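Local atomic coordinates of amidase, hydantoinase/carbamoylase family (Burkholderia vietnamiensis, PDB entry 5I4M), a protein that probably hydrolyses the carbamoyl group of N-carbamoyl-L-amino acids, as a dinuclear zinc amidase of the peptidase M20 family. Residues P156-S161 and A381-Q386; G162-V167 and R202-A207; A377-C382 and T390-V395; V79-N84 and F168-G173. One frame throughout, in Å; residues are numbered along the deposited sequence.

Contact 1 (P156-S161 and A381-Q386); sequences PAMVAS and ACYLAQ. With 3PG (3-phosphoglyceric acid), chain E.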
loop_
_atom_site.group_PDB
_atom_site.type_symbol
_atom_site.label_atom_id
_atom_site.label_comp_id
_atom_site.label_asym_id
_atom_site.label_seq_id
_atom_site.Cartn_x
_atom_site.Cartn_y
_atom_site.Cartn_z
ATOM N N PRO A 156 5.550 17.299 6.271
ATOM C CA PRO A 156 4.147 17.541 6.591
ATOM C C PRO A 156 3.547 18.698 5.808
ATOM O O PRO A 156 4.141 19.193 4.847
ATOM C CB PRO A 156 4.202 17.875 8.082
ATOM C CG PRO A 156 5.470 18.637 8.201
ATOM C CD PRO A 156 6.442 17.940 7.256
ATOM N N ALA A 157 2.370 19.134 6.247
ATOM C CA ALA A 157 1.665 20.231 5.610
ATOM C C ALA A 157 2.306 21.578 5.942
ATOM O O ALA A 157 3.055 21.722 6.912
ATOM C CB ALA A 157 0.209 20.251 6.064
ATOM N N MET A 158 1.994 22.572 5.108
ATOM C CA MET A 158 2.229 23.982 5.418
ATOM C C MET A 158 3.713 24.298 5.619
ATOM O O MET A 158 4.065 25.246 6.321
ATOM C CB MET A 158 1.422 24.393 6.654
ATOM C CG MET A 158 -0.094 24.245 6.477
ATOM S SD MET A 158 -0.933 23.742 8.006
ATOM C CE MET A 158 -0.379 25.010 9.139
ATOM N N VAL A 159 4.610 23.515 5.014
ATOM C CA VAL A 159 6.017 23.686 5.362
ATOM C C VAL A 159 6.564 24.973 4.755
ATOM O O VAL A 159 7.410 25.641 5.358
ATOM C CB VAL A 159 6.832 22.446 4.941
ATOM C CG1 VAL A 159 8.322 22.718 5.031
ATOM C CG2 VAL A 159 6.487 21.286 5.857
ATOM N N ALA A 160 6.079 25.366 3.577
ATOM C CA ALA A 160 6.655 26.536 2.919
ATOM C C ALA A 160 6.249 27.828 3.618
ATOM O O ALA A 160 7.067 28.750 3.742
ATOM C CB ALA A 160 6.257 26.560 1.441
ATOM N N SER A 161 4.991 27.925 4.084
ATOM C CA SER A 161 4.642 29.064 4.922
ATOM C C SER A 161 5.290 28.945 6.294
ATOM O O SER A 161 5.584 29.964 6.925
ATOM C CB SER A 161 3.124 29.217 5.043
ATOM O OG SER A 161 2.496 28.013 5.452
ATOM N N ALA A 381 -2.318 30.444 6.474
ATOM C CA ALA A 381 -2.631 31.533 7.394
ATOM C C ALA A 381 -2.282 31.195 8.846
ATOM O O ALA A 381 -1.987 32.103 9.632
ATOM C CB ALA A 381 -4.112 31.894 7.286
ATOM N N CYS A 382 -2.324 29.913 9.233
ATOM C CA CYS A 382 -1.979 29.565 10.618
ATOM C C CYS A 382 -0.537 29.921 10.936
ATOM O O CYS A 382 -0.222 30.326 12.063
ATOM C CB CYS A 382 -2.220 28.078 10.885
ATOM S SG CYS A 382 -3.938 27.565 10.591
ATOM N N TYR A 383 0.362 29.769 9.961
ATOM C CA TYR A 383 1.743 30.178 10.184
ATOM C C TYR A 383 1.933 31.676 10.000
ATOM O O TYR A 383 2.710 32.299 10.734
ATOM C CB TYR A 383 2.670 29.385 9.262
ATOM C CG TYR A 383 3.024 28.020 9.826
ATOM C CD1 TYR A 383 3.333 27.864 11.173
ATOM C CD2 TYR A 383 3.045 26.886 9.013
ATOM C CE1 TYR A 383 3.677 26.611 11.693
ATOM C CE2 TYR A 383 3.376 25.636 9.526
ATOM C CZ TYR A 383 3.686 25.504 10.864
ATOM O OH TYR A 383 4.022 24.265 11.371
ATOM N N LEU A 384 1.234 32.288 9.043
ATOM C CA LEU A 384 1.343 33.734 8.897
ATOM C C LEU A 384 0.919 34.452 10.167
ATOM O O LEU A 384 1.464 35.515 10.489
ATOM C CB LEU A 384 0.496 34.219 7.727
ATOM C CG LEU A 384 0.928 33.651 6.383
ATOM C CD1 LEU A 384 0.080 34.242 5.251
ATOM C CD2 LEU A 384 2.396 33.936 6.163
ATOM N N ALA A 385 -0.038 33.882 10.907
ATOM C CA ALA A 385 -0.500 34.515 12.138
ATOM C C ALA A 385 0.612 34.675 13.163
ATOM O O ALA A 385 0.495 35.525 14.051
ATOM C CB ALA A 385 -1.649 33.714 12.754
ATOM N N GLN A 386 1.684 33.884 13.063
ATOM C CA GLN A 386 2.789 34.008 14.008
ATOM C C GLN A 386 3.646 35.240 13.744
ATOM O O GLN A 386 4.389 35.666 14.637
ATOM C CB GLN A 386 3.666 32.753 13.966
ATOM C CG GLN A 386 2.944 31.463 14.383
ATOM C CD GLN A 386 3.913 30.326 14.651
ATOM O OE1 GLN A 386 5.096 30.557 14.901
ATOM N NE2 GLN A 386 3.419 29.090 14.591
HETATM C C1 3PG E . -4.666 19.767 6.784
HETATM O O1 3PG E . -4.803 18.549 6.572
HETATM O O2 3PG E . -5.378 20.397 7.596
HETATM C C2 3PG E . -3.592 20.492 6.025
HETATM O O3 3PG E . -3.240 21.711 6.703
HETATM C C3 3PG E . -4.126 20.823 4.650
HETATM O O1P 3PG E . -5.216 21.739 4.776
HETATM P P 3PG E . -6.220 21.963 3.503
HETATM O O2P 3PG E . -5.339 22.110 2.285
HETATM O O3P 3PG E . -7.052 20.688 3.471
HETATM O O4P 3PG E . -6.980 23.252 3.864
#

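Contact 2 (G162-V167 and R202-A207); sequences GVFAGV and RKLHAA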
loop_
_atom_site.group_PDB
_atom_site.type_symbol
_atom_site.label_atom_id
_atom_site.label_comp_id
_atom_site.label_asym_id
_atom_site.label_seq_id
_atom_site.Cartn_x
_atom_site.Cartn_y
_atom_site.Cartn_z
ATOM N N GLY A 162 5.537 27.715 6.764
ATOM C CA GLY A 162 6.304 27.549 7.994
ATOM C C GLY A 162 7.721 28.085 7.879
ATOM O O GLY A 162 8.243 28.690 8.815
ATOM N N VAL A 163 8.375 27.856 6.741
ATOM C CA VAL A 163 9.694 28.449 6.531
ATOM C C VAL A 163 9.582 29.968 6.513
ATOM O O VAL A 163 10.371 30.683 7.149
ATOM C CB VAL A 163 10.326 27.937 5.225
ATOM C CG1 VAL A 163 11.651 28.654 5.002
ATOM C CG2 VAL A 163 10.523 26.428 5.259
ATOM N N PHE A 164 8.595 30.478 5.772
ATOM C CA PHE A 164 8.382 31.923 5.678
ATOM C C PHE A 164 8.231 32.542 7.057
ATOM O O PHE A 164 8.859 33.567 7.365
ATOM C CB PHE A 164 7.139 32.209 4.821
ATOM C CG PHE A 164 6.927 33.680 4.539
ATOM C CD1 PHE A 164 6.313 34.501 5.479
ATOM C CD2 PHE A 164 7.348 34.234 3.342
ATOM C CE1 PHE A 164 6.128 35.859 5.233
ATOM C CE2 PHE A 164 7.171 35.589 3.088
ATOM C CZ PHE A 164 6.555 36.402 4.038
ATOM N N ALA A 165 7.441 31.906 7.918
ATOM C CA ALA A 165 7.158 32.427 9.245
ATOM C C ALA A 165 8.279 32.188 10.247
ATOM O O ALA A 165 8.147 32.617 11.395
ATOM C CB ALA A 165 5.852 31.814 9.777
ATOM N N GLY A 166 9.370 31.527 9.866
ATOM C CA GLY A 166 10.462 31.330 10.802
ATOM C C GLY A 166 10.301 30.123 11.696
ATOM O O GLY A 166 11.065 29.970 12.659
ATOM N N VAL A 167 9.326 29.266 11.407
ATOM C CA VAL A 167 9.094 28.075 12.218
ATOM C C VAL A 167 10.087 26.975 11.866
ATOM O O VAL A 167 10.578 26.266 12.749
ATOM C CB VAL A 167 7.640 27.607 12.038
ATOM C CG1 VAL A 167 7.417 26.260 12.715
ATOM C CG2 VAL A 167 6.693 28.662 12.606
ATOM N N ARG A 202 10.297 39.543 5.236
ATOM C CA ARG A 202 9.579 40.773 4.954
ATOM C C ARG A 202 8.477 40.951 5.985
ATOM O O ARG A 202 7.716 40.016 6.249
ATOM C CB ARG A 202 8.954 40.728 3.559
ATOM C CG ARG A 202 9.917 40.854 2.416
ATOM C CD ARG A 202 9.132 41.176 1.169
ATOM N NE ARG A 202 8.262 40.078 0.759
ATOM C CZ ARG A 202 7.011 40.246 0.347
ATOM N NH1 ARG A 202 6.482 41.465 0.324
ATOM N NH2 ARG A 202 6.293 39.204 -0.037
ATOM N N LYS A 203 8.382 42.146 6.553
ATOM C CA LYS A 203 7.240 42.460 7.395
ATOM C C LYS A 203 5.977 42.499 6.545
ATOM O O LYS A 203 5.962 43.088 5.460
ATOM C CB LYS A 203 7.437 43.797 8.105
ATOM N N LEU A 204 4.926 41.857 7.031
ATOM C CA LEU A 204 3.608 41.956 6.428
ATOM C C LEU A 204 2.737 42.847 7.298
ATOM O O LEU A 204 2.752 42.732 8.525
ATOM C CB LEU A 204 2.962 40.575 6.282
ATOM C CG LEU A 204 3.817 39.508 5.587
ATOM C CD1 LEU A 204 3.099 38.155 5.549
ATOM C CD2 LEU A 204 4.207 39.951 4.181
ATOM N N HIS A 205 1.980 43.737 6.660
ATOM C CA HIS A 205 1.082 44.605 7.414
ATOM C C HIS A 205 -0.098 43.820 7.971
ATOM O O HIS A 205 -0.485 44.007 9.133
ATOM C CB HIS A 205 0.593 45.750 6.530
ATOM C CG HIS A 205 -0.290 46.721 7.242
ATOM N ND1 HIS A 205 0.141 47.461 8.322
ATOM C CD2 HIS A 205 -1.581 47.071 7.035
ATOM C CE1 HIS A 205 -0.848 48.228 8.747
ATOM N NE2 HIS A 205 -1.903 48.009 7.983
ATOM N N ALA A 206 -0.680 42.940 7.156
ATOM C CA ALA A 206 -1.798 42.094 7.553
ATOM C C ALA A 206 -1.944 41.005 6.509
ATOM O O ALA A 206 -1.493 41.156 5.372
ATOM C CB ALA A 206 -3.103 42.885 7.686
ATOM N N ALA A 207 -2.589 39.907 6.904
ATOM C CA ALA A 207 -2.794 38.775 6.010
ATOM C C ALA A 207 -4.199 38.228 6.209
ATOM O O ALA A 207 -4.705 38.195 7.334
ATOM C CB ALA A 207 -1.758 37.674 6.259
#

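Contact 3 (A377-C382 and T390-V395); sequences AGHDAC and TSMVFV. With 3PG (3-phosphoglyceric acid), chain E.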
loop_
_atom_site.group_PDB
_atom_site.type_symbol
_atom_site.label_atom_id
_atom_site.label_comp_id
_atom_site.label_asym_id
_atom_site.label_seq_id
_atom_site.Cartn_x
_atom_site.Cartn_y
_atom_site.Cartn_z
ATOM N N ALA A 377 -9.149 22.481 9.641
ATOM C CA ALA A 377 -7.960 22.188 8.857
ATOM C C ALA A 377 -6.859 23.190 9.179
ATOM O O ALA A 377 -7.094 24.235 9.794
ATOM C CB ALA A 377 -8.267 22.228 7.357
ATOM N N GLY A 378 -5.646 22.846 8.770
ATOM C CA GLY A 378 -4.553 23.791 8.780
ATOM C C GLY A 378 -4.519 24.579 7.481
ATOM O O GLY A 378 -4.956 24.108 6.432
ATOM N N HIS A 379 -4.000 25.801 7.571
ATOM C CA HIS A 379 -3.859 26.672 6.419
ATOM C C HIS A 379 -2.556 27.433 6.550
ATOM O O HIS A 379 -2.033 27.601 7.649
ATOM C CB HIS A 379 -5.029 27.647 6.316
ATOM C CG HIS A 379 -6.352 26.972 6.393
ATOM N ND1 HIS A 379 -6.908 26.317 5.315
ATOM C CD2 HIS A 379 -7.209 26.803 7.426
ATOM C CE1 HIS A 379 -8.065 25.791 5.680
ATOM N NE2 HIS A 379 -8.274 26.077 6.953
ATOM N N ASP A 380 -2.040 27.902 5.416
ATOM C CA ASP A 380 -0.860 28.751 5.472
ATOM C C ASP A 380 -1.079 29.939 6.398
ATOM O O ASP A 380 -0.147 30.365 7.085
ATOM C CB ASP A 380 -0.480 29.196 4.065
ATOM C CG ASP A 380 -0.118 28.019 3.177
ATOM O OD1 ASP A 380 0.895 27.359 3.476
ATOM O OD2 ASP A 380 -0.838 27.746 2.182
ATOM N N ALA A 381 -2.318 30.444 6.474
ATOM C CA ALA A 381 -2.631 31.533 7.394
ATOM C C ALA A 381 -2.282 31.195 8.846
ATOM O O ALA A 381 -1.987 32.103 9.632
ATOM C CB ALA A 381 -4.112 31.894 7.286
ATOM N N CYS A 382 -2.324 29.913 9.233
ATOM C CA CYS A 382 -1.979 29.565 10.618
ATOM C C CYS A 382 -0.537 29.921 10.936
ATOM O O CYS A 382 -0.222 30.326 12.063
ATOM C CB CYS A 382 -2.220 28.078 10.885
ATOM S SG CYS A 382 -3.938 27.565 10.591
ATOM N N THR A 390 -3.313 38.377 11.266
ATOM C CA THR A 390 -3.885 37.456 10.282
ATOM C C THR A 390 -5.254 36.972 10.745
ATOM O O THR A 390 -5.453 36.742 11.935
ATOM C CB THR A 390 -2.976 36.228 10.091
ATOM O OG1 THR A 390 -1.668 36.638 9.679
ATOM C CG2 THR A 390 -3.557 35.225 9.069
ATOM N N SER A 391 -6.191 36.792 9.810
ATOM C CA SER A 391 -7.354 35.949 10.086
ATOM C C SER A 391 -7.815 35.347 8.763
ATOM O O SER A 391 -7.143 35.479 7.738
ATOM C CB SER A 391 -8.465 36.733 10.805
ATOM O OG SER A 391 -9.191 37.582 9.924
ATOM N N MET A 392 -8.954 34.659 8.791
ATOM C CA MET A 392 -9.441 33.948 7.617
ATOM C C MET A 392 -10.919 34.220 7.379
ATOM O O MET A 392 -11.660 34.623 8.278
ATOM C CB MET A 392 -9.227 32.434 7.743
ATOM C CG MET A 392 -7.768 32.026 7.895
ATOM S SD MET A 392 -7.616 30.223 7.828
ATOM C CE MET A 392 -7.986 29.945 6.085
ATOM N N VAL A 393 -11.327 33.972 6.137
ATOM C CA VAL A 393 -12.713 34.055 5.690
ATOM C C VAL A 393 -13.108 32.669 5.211
ATOM O O VAL A 393 -12.438 32.110 4.340
ATOM C CB VAL A 393 -12.884 35.067 4.550
ATOM C CG1 VAL A 393 -14.360 35.158 4.133
ATOM C CG2 VAL A 393 -12.325 36.426 4.933
ATOM N N PHE A 394 -14.171 32.106 5.788
ATOM C CA PHE A 394 -14.731 30.841 5.329
ATOM C C PHE A 394 -16.018 31.085 4.551
ATOM O O PHE A 394 -16.768 32.021 4.839
ATOM C CB PHE A 394 -15.062 29.890 6.486
ATOM C CG PHE A 394 -13.901 29.027 6.964
ATOM C CD1 PHE A 394 -12.628 29.137 6.413
ATOM C CD2 PHE A 394 -14.107 28.100 7.976
ATOM C CE1 PHE A 394 -11.589 28.338 6.867
ATOM C CE2 PHE A 394 -13.075 27.300 8.435
ATOM C CZ PHE A 394 -11.811 27.419 7.876
ATOM N N VAL A 395 -16.266 30.224 3.575
ATOM C CA VAL A 395 -17.592 30.035 2.988
ATOM C C VAL A 395 -17.943 28.565 3.166
ATOM O O VAL A 395 -17.060 27.749 3.482
ATOM C CB VAL A 395 -17.632 30.457 1.499
ATOM C CG1 VAL A 395 -17.119 31.877 1.332
ATOM C CG2 VAL A 395 -16.867 29.456 0.623
HETATM C C1 3PG E . -4.666 19.767 6.784
HETATM O O1 3PG E . -4.803 18.549 6.572
HETATM O O2 3PG E . -5.378 20.397 7.596
HETATM C C2 3PG E . -3.592 20.492 6.025
HETATM O O3 3PG E . -3.240 21.711 6.703
HETATM C C3 3PG E . -4.126 20.823 4.650
HETATM O O1P 3PG E . -5.216 21.739 4.776
HETATM P P 3PG E . -6.220 21.963 3.503
HETATM O O2P 3PG E . -5.339 22.110 2.285
HETATM O O3P 3PG E . -7.052 20.688 3.471
HETATM O O4P 3PG E . -6.980 23.252 3.864
#

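Contact 4 (V79-N84 and F168-G173); sequences VDTMGN and FPLEYG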
loop_
_atom_site.group_PDB
_atom_site.type_symbol
_atom_site.label_atom_id
_atom_site.label_comp_id
_atom_site.label_asym_id
_atom_site.label_seq_id
_atom_site.Cartn_x
_atom_site.Cartn_y
_atom_site.Cartn_z
ATOM N N VAL A 79 9.492 34.913 -6.758
ATOM C CA VAL A 79 9.393 33.529 -6.315
ATOM C C VAL A 79 10.507 33.311 -5.306
ATOM O O VAL A 79 11.660 33.646 -5.588
ATOM C CB VAL A 79 9.526 32.535 -7.488
ATOM C CG1 VAL A 79 9.379 31.106 -6.982
ATOM C CG2 VAL A 79 8.492 32.842 -8.598
ATOM N N ASP A 80 10.171 32.780 -4.128
ATOM C CA ASP A 80 11.210 32.632 -3.117
ATOM C C ASP A 80 11.836 31.233 -3.189
ATOM O O ASP A 80 11.527 30.424 -4.069
ATOM C CB ASP A 80 10.676 33.002 -1.719
ATOM C CG ASP A 80 9.725 31.961 -1.102
ATOM O OD1 ASP A 80 9.631 30.806 -1.561
ATOM O OD2 ASP A 80 9.062 32.311 -0.096
ATOM N N THR A 81 12.762 30.959 -2.266
ATOM C CA THR A 81 13.531 29.718 -2.268
ATOM C C THR A 81 12.701 28.481 -1.947
ATOM O O THR A 81 13.181 27.364 -2.169
ATOM C CB THR A 81 14.690 29.834 -1.275
ATOM O OG1 THR A 81 14.195 30.338 -0.032
ATOM C CG2 THR A 81 15.754 30.801 -1.804
ATOM N N MET A 82 11.497 28.633 -1.407
ATOM C CA MET A 82 10.582 27.511 -1.239
ATOM C C MET A 82 9.551 27.443 -2.353
ATOM O O MET A 82 8.598 26.669 -2.250
ATOM C CB MET A 82 9.869 27.585 0.113
ATOM C CG MET A 82 10.742 27.135 1.299
ATOM S SD MET A 82 11.215 25.387 1.217
ATOM C CE MET A 82 9.618 24.590 1.308
ATOM N N GLY A 83 9.708 28.247 -3.400
ATOM C CA GLY A 83 8.758 28.221 -4.496
ATOM C C GLY A 83 7.473 28.981 -4.258
ATOM O O GLY A 83 6.573 28.921 -5.106
ATOM N N ASN A 84 7.349 29.686 -3.135
ATOM C CA ASN A 84 6.183 30.528 -2.921
ATOM C C ASN A 84 6.184 31.653 -3.948
ATOM O O ASN A 84 7.231 32.233 -4.259
ATOM C CB ASN A 84 6.175 31.121 -1.508
ATOM C CG ASN A 84 6.252 30.069 -0.415
ATOM O OD1 ASN A 84 5.540 29.070 -0.445
ATOM N ND2 ASN A 84 7.111 30.310 0.587
ATOM N N PHE A 168 10.395 26.817 10.583
ATOM C CA PHE A 168 11.299 25.812 10.043
ATOM C C PHE A 168 12.443 26.477 9.288
ATOM O O PHE A 168 12.217 27.471 8.594
ATOM C CB PHE A 168 10.577 24.876 9.057
ATOM C CG PHE A 168 9.336 24.244 9.592
ATOM C CD1 PHE A 168 9.383 23.439 10.714
ATOM C CD2 PHE A 168 8.128 24.398 8.925
ATOM C CE1 PHE A 168 8.237 22.833 11.192
ATOM C CE2 PHE A 168 6.981 23.794 9.397
ATOM C CZ PHE A 168 7.034 23.013 10.533
ATOM N N PRO A 169 13.656 25.935 9.351
ATOM C CA PRO A 169 14.729 26.465 8.500
ATOM C C PRO A 169 14.524 26.044 7.055
ATOM O O PRO A 169 13.937 25.001 6.764
ATOM C CB PRO A 169 16.001 25.851 9.088
ATOM C CG PRO A 169 15.557 24.651 9.829
ATOM C CD PRO A 169 14.116 24.848 10.232
ATOM N N LEU A 170 15.025 26.876 6.141
ATOM C CA LEU A 170 14.902 26.571 4.719
ATOM C C LEU A 170 15.383 25.159 4.400
ATOM O O LEU A 170 14.733 24.429 3.639
ATOM C CB LEU A 170 15.690 27.593 3.898
ATOM C CG LEU A 170 15.723 27.352 2.386
ATOM C CD1 LEU A 170 14.319 27.414 1.772
ATOM C CD2 LEU A 170 16.664 28.360 1.748
ATOM N N GLU A 171 16.518 24.754 4.972
ATOM C CA GLU A 171 17.084 23.460 4.609
ATOM C C GLU A 171 16.146 22.314 4.991
ATOM O O GLU A 171 16.170 21.253 4.355
ATOM C CB GLU A 171 18.465 23.294 5.253
ATOM C CG GLU A 171 18.545 23.710 6.712
ATOM C CD GLU A 171 18.989 25.170 6.921
ATOM O OE1 GLU A 171 19.975 25.390 7.664
ATOM O OE2 GLU A 171 18.350 26.086 6.369
ATOM N N TYR A 172 15.299 22.517 6.002
ATOM C CA TYR A 172 14.284 21.519 6.340
ATOM C C TYR A 172 13.205 21.456 5.272
ATOM O O TYR A 172 12.809 20.368 4.829
ATOM C CB TYR A 172 13.669 21.849 7.701
ATOM C CG TYR A 172 12.434 21.046 8.050
ATOM C CD1 TYR A 172 12.540 19.802 8.667
ATOM C CD2 TYR A 172 11.162 21.536 7.777
ATOM C CE1 TYR A 172 11.404 19.070 9.010
ATOM C CE2 TYR A 172 10.030 20.818 8.114
ATOM C CZ TYR A 172 10.154 19.585 8.723
ATOM O OH TYR A 172 9.023 18.879 9.062
ATOM N N GLY A 173 12.706 22.619 4.850
ATOM C CA GLY A 173 11.678 22.631 3.823
ATOM C C GLY A 173 12.138 21.996 2.525
ATOM O O GLY A 173 11.379 21.268 1.881
#

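Contact 1 (P156-S161 and A381-Q386)
Met158 meets the CE2 side of the Tyr383 ring, the two side chains crossing at about a right angle, and its course explains most of the contact. Met158 CB rests 3.7 Å from Tyr383 CE2. CG stands anti to the carbonyl carbon (chi1 -61°) and carries the chain on toward the ligand, so that Met158 SD lies 3.3 Å from O3 of the bound 3-phosphoglyceric acid. The bend at chi3, 55°, then turns the methyl back from the ligand: Met158 CE reaches Tyr383 CE2 at 3.8 Å and Cys382 CB at 4.0 Å. A flexible, unbranched thioether suits this place, because it can line the pocket with sulfur and still touch the CE2 side of the ring with its CB and its terminal methyl.

The ring of Tyr383 also meets polar atoms at its edge. Met158 O approaches CE2 of Tyr383 at 3.3 Å near the ring plane, and Ser161 OG lies in plane 3.8 Å from Tyr383 CD2, so oxygens face the ring's positively polarised C-H rim. The hydroxyl of Ser161 is hydrogen-bonded to Asp380, which ties the first turn of helix 159-164 to the start of helix 380-384. Ala157, whose small CB is 3.8 Å from the ligand's O3, leaves room for the ligand beside the backbone.

The contact is buried where these two short helices meet. Phe344 and Tyr346 of strand 337-350 pack on Tyr383 and Met158 respectively, while Trp236 of strand 225-242 lies against Ala157 and the cis-proline Pro156.

Contact 2 (G162-V167 and R202-A207)
Phe164 and Leu204 approach each other from opposite directions, and their touch makes up most of a small apolar contact. The closest approach is from Phe164 CE1 to Leu204 CD1, 3.8 Å. Phe164 CZ is a little farther from the same methyl, Leu204 CD1, at 4.2 Å; the methyl meets the ring obliquely. Phe164 extends this far because its CG lies anti to the backbone N (chi1 -174°), which sends the ring off the last turn of helix 159-164 toward the 202-207 segment. Beside it, Arg202 contributes its backbone, with Arg202 O 4.4 Å from Phe164 CZ.

Outside this first shell, Trp146 meets the Phe164 ring edge-to-face and Leu384 packs on it, so a wide flat residue fills a place lined from several sides. Leu204 is backed by Val100 of strand 99-103 and by Ala388. The guanidinium of Arg202 is engaged elsewhere, in a salt bridge to Glu142 and a cation-pi contact with Phe86. The C-terminal end of the helix is closed by a Schellman motif: Val167 N bonds to Gly162 O at 2.9 Å, and Gly166 N to Val163 O. Gly166 adopts positive phi, 85°, where a side chain would crowd the preceding carbonyl.

The meeting of the two segments is therefore one of dispersion forces and hydrophobic burial, with little directional preference, whereas the salt bridge and cation-pi contact of Arg202 tie its segment to strands 141-145 and 85-89.

Contact 3 (A377-C382 and T390-V395)
His379 presents one ring face to Met392, whose methyl sits over it as a CH-pi contact: Met392 CE is 3.6 Å from the ring centroid and only 22° off the normal. The methyl is displaced toward the rim, with Met392 CE 3.4 Å from His379 CG. Met392 SD stands more obliquely, 3.5 Å from His379 CD2. This placement follows from an extended chi2 and a bend at chi3 (70°), which folds the methyl over the imidazole. Phe394 comes obliquely to the NE2 end of the ring, Phe394 CZ 3.9 Å from His379 NE2 and the planes at 73°; this nitrogen, which has a weak hydrogen bond to Ser375 OG, lies at the phenyl edge. Nearer the helix, Ala381 CB rests on Met392 CG at 3.7 Å, and Thr390 CG2 packs against Ala381 CB; a small alanine lets the helix settle close on the strand.

Gly378 N donates an almost straight hydrogen bond of 2.7 Å to O2 of 3-phosphoglyceric acid, and a side chain at Gly378 would collide with the ligand's O3. His379 also meets the ring of the zinc ligand His211. Met392 and Phe394 back this pocket residue from the strand side.

Strand 390-395 runs parallel to strand 206-212 and antiparallel to strand 225-242, whose Val228 touches Met392 and Phe394. Helix 380-384 packs on the side of the strand carrying Thr390 and Met392, while Val359 of helix 353-365 meets Ser391 and Val393 on the other.

Contact 4 (V79-N84 and F168-G173)
A type I beta turn from Asp80 to Gly83 brings Thr81 and Met82 against the first turn of helix 170-175, with Met82 and Gly173 closest in backbone, 7.1 Å between their CA atoms. Leu170 fits into the angle between the two turn residues. Its CD1 lies 3.4 Å from Thr81 OG1 and 3.6 Å from Met82 CG, while CD2 takes the Thr81 side alone. CG of Leu170 points anti to the backbone N (chi1 176°), which carries the forked end across to the turn. Met82 slides past Leu170 in the opposite direction and continues to Gly173, its SD 3.7 Å from Gly173 C and its CE 3.8 Å from Gly173 CA. Glycine suits this position, since a CB there would run into the sulfur.

Asp80 holds the turn in shape. Asp80 OD1 accepts from Met82 N at 2.9 Å, an Asx turn, and from Asn84 N, the two donors arriving from opposite faces of the carboxylate plane. Asp80 OD2 uses its syn lone pair for Asn84 ND2, also at 2.9 Å. Gly83, with phi 80°, takes a conformation in which a side chain would press on the preceding carbonyl.

The turn joins strands 76-79 and 85-89, an antiparallel pair. Met82 is wedged between helix 170-175 and helix 159-164, where Ala160 and Val163 touch it, and Asn84 OD1 accepts from the backbone of Thr147.

In the fold
Contacts 1 to 3 gather round two short helices. Helix 159-164 serves contacts 1 and 2, whose centres are about 9 Å apart, and helix 380-384 serves contacts 1 and 3, with centres about 10 Å apart, which share Ala381 and Cys382 and both touch the bound 3-phosphoglyceric acid. Strands 206-212 and 390-395, neighbours in a sheet, link contacts 2 and 3. Contact 4, on helix 170-175, has its centre about 12 Å from those of contacts 1 and 2 and about 20 Å from that of contact 3. Along the chain, contact 4 opens first, contact 2 falls within the span of contact 1, and contact 3 closes last. Together they connect an outer turn, through successive helices, to the ligand pocket.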